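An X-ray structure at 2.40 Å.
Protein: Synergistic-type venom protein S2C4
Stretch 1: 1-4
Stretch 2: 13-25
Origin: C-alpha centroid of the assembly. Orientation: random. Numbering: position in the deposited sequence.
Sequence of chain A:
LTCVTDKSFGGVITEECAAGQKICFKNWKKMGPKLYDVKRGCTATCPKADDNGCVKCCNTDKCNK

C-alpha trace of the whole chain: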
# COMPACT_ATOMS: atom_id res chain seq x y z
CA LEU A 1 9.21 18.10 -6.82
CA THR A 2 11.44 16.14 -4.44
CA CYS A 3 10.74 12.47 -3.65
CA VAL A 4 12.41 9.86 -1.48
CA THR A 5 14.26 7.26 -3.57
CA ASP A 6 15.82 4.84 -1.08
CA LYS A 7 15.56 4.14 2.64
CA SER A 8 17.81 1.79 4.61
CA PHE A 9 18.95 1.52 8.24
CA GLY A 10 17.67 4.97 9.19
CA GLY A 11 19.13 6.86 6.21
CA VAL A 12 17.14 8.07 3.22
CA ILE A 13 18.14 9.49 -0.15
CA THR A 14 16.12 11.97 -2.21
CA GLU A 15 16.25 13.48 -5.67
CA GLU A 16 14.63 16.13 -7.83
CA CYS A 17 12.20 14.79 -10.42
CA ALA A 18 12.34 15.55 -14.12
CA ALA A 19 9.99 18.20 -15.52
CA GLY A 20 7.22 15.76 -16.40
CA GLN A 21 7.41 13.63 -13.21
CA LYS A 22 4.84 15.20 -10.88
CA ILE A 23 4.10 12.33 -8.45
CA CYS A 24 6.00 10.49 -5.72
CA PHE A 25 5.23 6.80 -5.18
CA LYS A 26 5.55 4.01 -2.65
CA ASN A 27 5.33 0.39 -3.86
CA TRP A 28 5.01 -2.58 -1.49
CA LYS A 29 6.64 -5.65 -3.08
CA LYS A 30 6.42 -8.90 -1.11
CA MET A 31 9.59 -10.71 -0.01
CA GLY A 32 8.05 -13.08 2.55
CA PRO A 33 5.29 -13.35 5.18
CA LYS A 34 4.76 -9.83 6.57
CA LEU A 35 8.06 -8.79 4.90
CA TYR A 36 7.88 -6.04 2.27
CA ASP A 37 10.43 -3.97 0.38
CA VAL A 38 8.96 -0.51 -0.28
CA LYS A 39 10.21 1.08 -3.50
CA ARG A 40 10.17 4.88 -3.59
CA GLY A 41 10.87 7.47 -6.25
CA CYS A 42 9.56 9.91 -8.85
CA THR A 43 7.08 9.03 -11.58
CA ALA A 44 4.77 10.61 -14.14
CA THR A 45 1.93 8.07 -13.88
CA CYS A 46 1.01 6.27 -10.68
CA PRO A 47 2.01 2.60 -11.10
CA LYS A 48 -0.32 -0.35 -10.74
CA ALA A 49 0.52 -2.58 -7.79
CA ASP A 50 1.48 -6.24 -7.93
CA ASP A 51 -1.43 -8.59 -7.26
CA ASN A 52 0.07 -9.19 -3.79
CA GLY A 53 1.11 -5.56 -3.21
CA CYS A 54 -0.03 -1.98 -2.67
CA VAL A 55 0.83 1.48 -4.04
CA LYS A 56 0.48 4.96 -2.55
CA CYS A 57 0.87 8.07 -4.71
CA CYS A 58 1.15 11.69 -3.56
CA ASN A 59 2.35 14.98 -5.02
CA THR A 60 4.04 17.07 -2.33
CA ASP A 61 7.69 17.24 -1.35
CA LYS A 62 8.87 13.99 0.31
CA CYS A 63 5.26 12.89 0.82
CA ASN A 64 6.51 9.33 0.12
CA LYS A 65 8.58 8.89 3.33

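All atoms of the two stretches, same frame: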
# COMPACT_ATOMS: atom_id res chain seq x y z
N LEU A 1 9.62 19.03 -7.87
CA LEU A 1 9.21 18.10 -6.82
C LEU A 1 10.38 17.26 -6.36
O LEU A 1 11.24 16.88 -7.16
CB LEU A 1 8.07 17.21 -7.31
CG LEU A 1 7.54 16.13 -6.36
CD1 LEU A 1 6.63 16.73 -5.29
CD2 LEU A 1 6.79 15.07 -7.14
N THR A 2 10.42 16.98 -5.05
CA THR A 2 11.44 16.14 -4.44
C THR A 2 10.76 14.92 -3.82
O THR A 2 9.78 15.07 -3.09
CB THR A 2 12.22 16.91 -3.37
OG1 THR A 2 12.66 18.16 -3.91
CG2 THR A 2 13.43 16.11 -2.90
N CYS A 3 11.28 13.74 -4.14
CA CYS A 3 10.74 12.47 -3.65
C CYS A 3 11.85 11.64 -3.02
O CYS A 3 13.01 11.70 -3.44
CB CYS A 3 10.09 11.66 -4.78
SG CYS A 3 8.82 12.51 -5.70
N VAL A 4 11.48 10.85 -2.02
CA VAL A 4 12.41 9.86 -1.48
C VAL A 4 12.65 8.77 -2.52
O VAL A 4 11.72 8.35 -3.22
CB VAL A 4 11.86 9.26 -0.18
CG1 VAL A 4 12.87 8.31 0.44
CG2 VAL A 4 11.46 10.36 0.79
N ILE A 13 17.62 8.67 0.94
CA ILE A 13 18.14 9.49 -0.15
C ILE A 13 16.95 10.09 -0.89
O ILE A 13 15.88 9.48 -0.97
CB ILE A 13 19.04 8.65 -1.09
CG1 ILE A 13 20.40 8.38 -0.44
CG2 ILE A 13 19.24 9.32 -2.45
CD1 ILE A 13 21.09 7.16 -0.99
N THR A 14 17.16 11.28 -1.45
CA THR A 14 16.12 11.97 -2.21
C THR A 14 16.72 12.49 -3.50
O THR A 14 17.93 12.41 -3.74
CB THR A 14 15.48 13.12 -1.43
OG1 THR A 14 16.45 14.15 -1.20
CG2 THR A 14 14.91 12.64 -0.10
N GLU A 15 15.85 13.02 -4.35
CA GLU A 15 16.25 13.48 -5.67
C GLU A 15 15.19 14.44 -6.18
O GLU A 15 14.06 14.47 -5.68
CB GLU A 15 16.45 12.32 -6.65
CG GLU A 15 15.17 11.85 -7.32
CD GLU A 15 15.39 10.72 -8.30
OE1 GLU A 15 16.45 10.06 -8.22
OE2 GLU A 15 14.51 10.47 -9.14
N GLU A 16 15.56 15.21 -7.19
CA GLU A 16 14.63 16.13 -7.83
C GLU A 16 14.14 15.48 -9.12
O GLU A 16 14.94 14.98 -9.92
CB GLU A 16 15.31 17.47 -8.13
CG GLU A 16 14.43 18.45 -8.89
CD GLU A 16 13.70 19.41 -7.97
OE1 GLU A 16 13.13 20.40 -8.48
OE2 GLU A 16 13.70 19.18 -6.74
N CYS A 17 12.82 15.48 -9.30
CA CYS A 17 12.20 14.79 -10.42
C CYS A 17 12.33 15.60 -11.70
O CYS A 17 12.41 16.83 -11.68
CB CYS A 17 10.72 14.51 -10.14
SG CYS A 17 10.33 13.83 -8.49
N ALA A 18 12.34 14.89 -12.83
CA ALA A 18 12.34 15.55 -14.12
C ALA A 18 11.07 16.40 -14.27
O ALA A 18 10.13 16.31 -13.48
CB ALA A 18 12.43 14.52 -15.24
N ALA A 19 11.07 17.23 -15.32
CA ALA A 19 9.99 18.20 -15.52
C ALA A 19 8.62 17.53 -15.52
O ALA A 19 7.68 18.02 -14.88
CB ALA A 19 10.21 18.98 -16.82
N GLY A 20 8.49 16.43 -16.24
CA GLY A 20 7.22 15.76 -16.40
C GLY A 20 6.88 14.71 -15.35
O GLY A 20 5.88 14.00 -15.52
N GLN A 21 7.68 14.58 -14.29
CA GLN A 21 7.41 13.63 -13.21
C GLN A 21 6.83 14.45 -12.06
O GLN A 21 7.56 15.15 -11.35
CB GLN A 21 8.68 12.89 -12.80
CG GLN A 21 9.27 12.00 -13.88
CD GLN A 21 10.53 11.27 -13.42
OE1 GLN A 21 11.40 11.85 -12.77
NE2 GLN A 21 10.62 9.98 -13.75
N LYS A 22 5.51 14.35 -11.85
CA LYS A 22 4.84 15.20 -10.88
C LYS A 22 4.20 14.42 -9.73
O LYS A 22 3.33 14.94 -9.04
CB LYS A 22 3.78 16.06 -11.57
CG LYS A 22 4.24 16.65 -12.90
CD LYS A 22 3.12 17.41 -13.61
CE LYS A 22 3.67 18.38 -14.65
NZ LYS A 22 2.70 18.69 -15.73
N ILE A 23 4.64 13.18 -9.50
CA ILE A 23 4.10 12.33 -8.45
C ILE A 23 5.25 11.59 -7.76
O ILE A 23 6.20 11.17 -8.42
CB ILE A 23 3.08 11.32 -9.03
CG1 ILE A 23 1.98 12.03 -9.83
CG2 ILE A 23 2.47 10.45 -7.95
CD1 ILE A 23 1.01 12.82 -9.00
N CYS A 24 5.16 11.43 -6.45
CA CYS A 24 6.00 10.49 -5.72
C CYS A 24 5.20 9.21 -5.47
O CYS A 24 3.97 9.25 -5.36
CB CYS A 24 6.49 11.04 -4.38
SG CYS A 24 7.26 12.67 -4.39
N PHE A 25 5.89 8.08 -5.39
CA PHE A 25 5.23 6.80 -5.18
C PHE A 25 5.90 5.98 -4.09
O PHE A 25 7.09 6.14 -3.81
CB PHE A 25 5.18 5.96 -6.49
CG PHE A 25 6.50 5.35 -6.88
CD1 PHE A 25 6.89 4.11 -6.39
CD2 PHE A 25 7.34 6.02 -7.75
CE1 PHE A 25 8.10 3.55 -6.76
CE2 PHE A 25 8.56 5.46 -8.12
CZ PHE A 25 8.93 4.22 -7.62
O HOH W 1 10.49 18.11 -10.68

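Strand 2-4 runs antiparallel to strand 13-16 (151° between directions, axes 4.9 Å apart at closest). Three backbone bonds fix the register: Cys3 N to Glu15 O and Glu15 N to Cys3 O, both 3.3 Å, and Cys17 N to Leu1 O, shorter at 3.0 Å and nearly linear at 172°. The backbones close up at the non-hydrogen-bonded pairs: CA atoms are 4.7 Å apart for Thr2 and Glu16, between the bonded pairs, and 4.3 Å for Val4 and Thr14, beyond the Cys3-Glu15 pair.

On the face shared by Thr2 and Glu16, the CG2 methyl of Thr2 settles 3.3 Å from Glu15 O and 3.9 Å from Thr14 CB, while its OG1 gives a weak hydrogen bond to Glu16 OE2 (3.2 Å). Glu16 OE1 makes a long salt bridge with the terminal amine, Leu1 N (3.8 Å). Water 1 accepts from Leu1 N and donates to Cys17 O.

On the face shared by Cys3 and Glu15, the buried Cys3 side chain meets other sulfurs. Cys3 and Cys24, both chi1 m, form a disulfide (SG to SG 2.0 Å, chi3 -78°) that ties strand 2-4 to strand 23-25, and Cys17 SG packs 3.4 Å from Cys3 SG. Leu1, chi1 t, extends CD2 into the adjoining hollow, 3.7 Å from both Cys24 SG and Lys22 C and 4.0 Å from Cys17 SG; a branched apolar tip suits this lining. Altogether 553 Å² is buried.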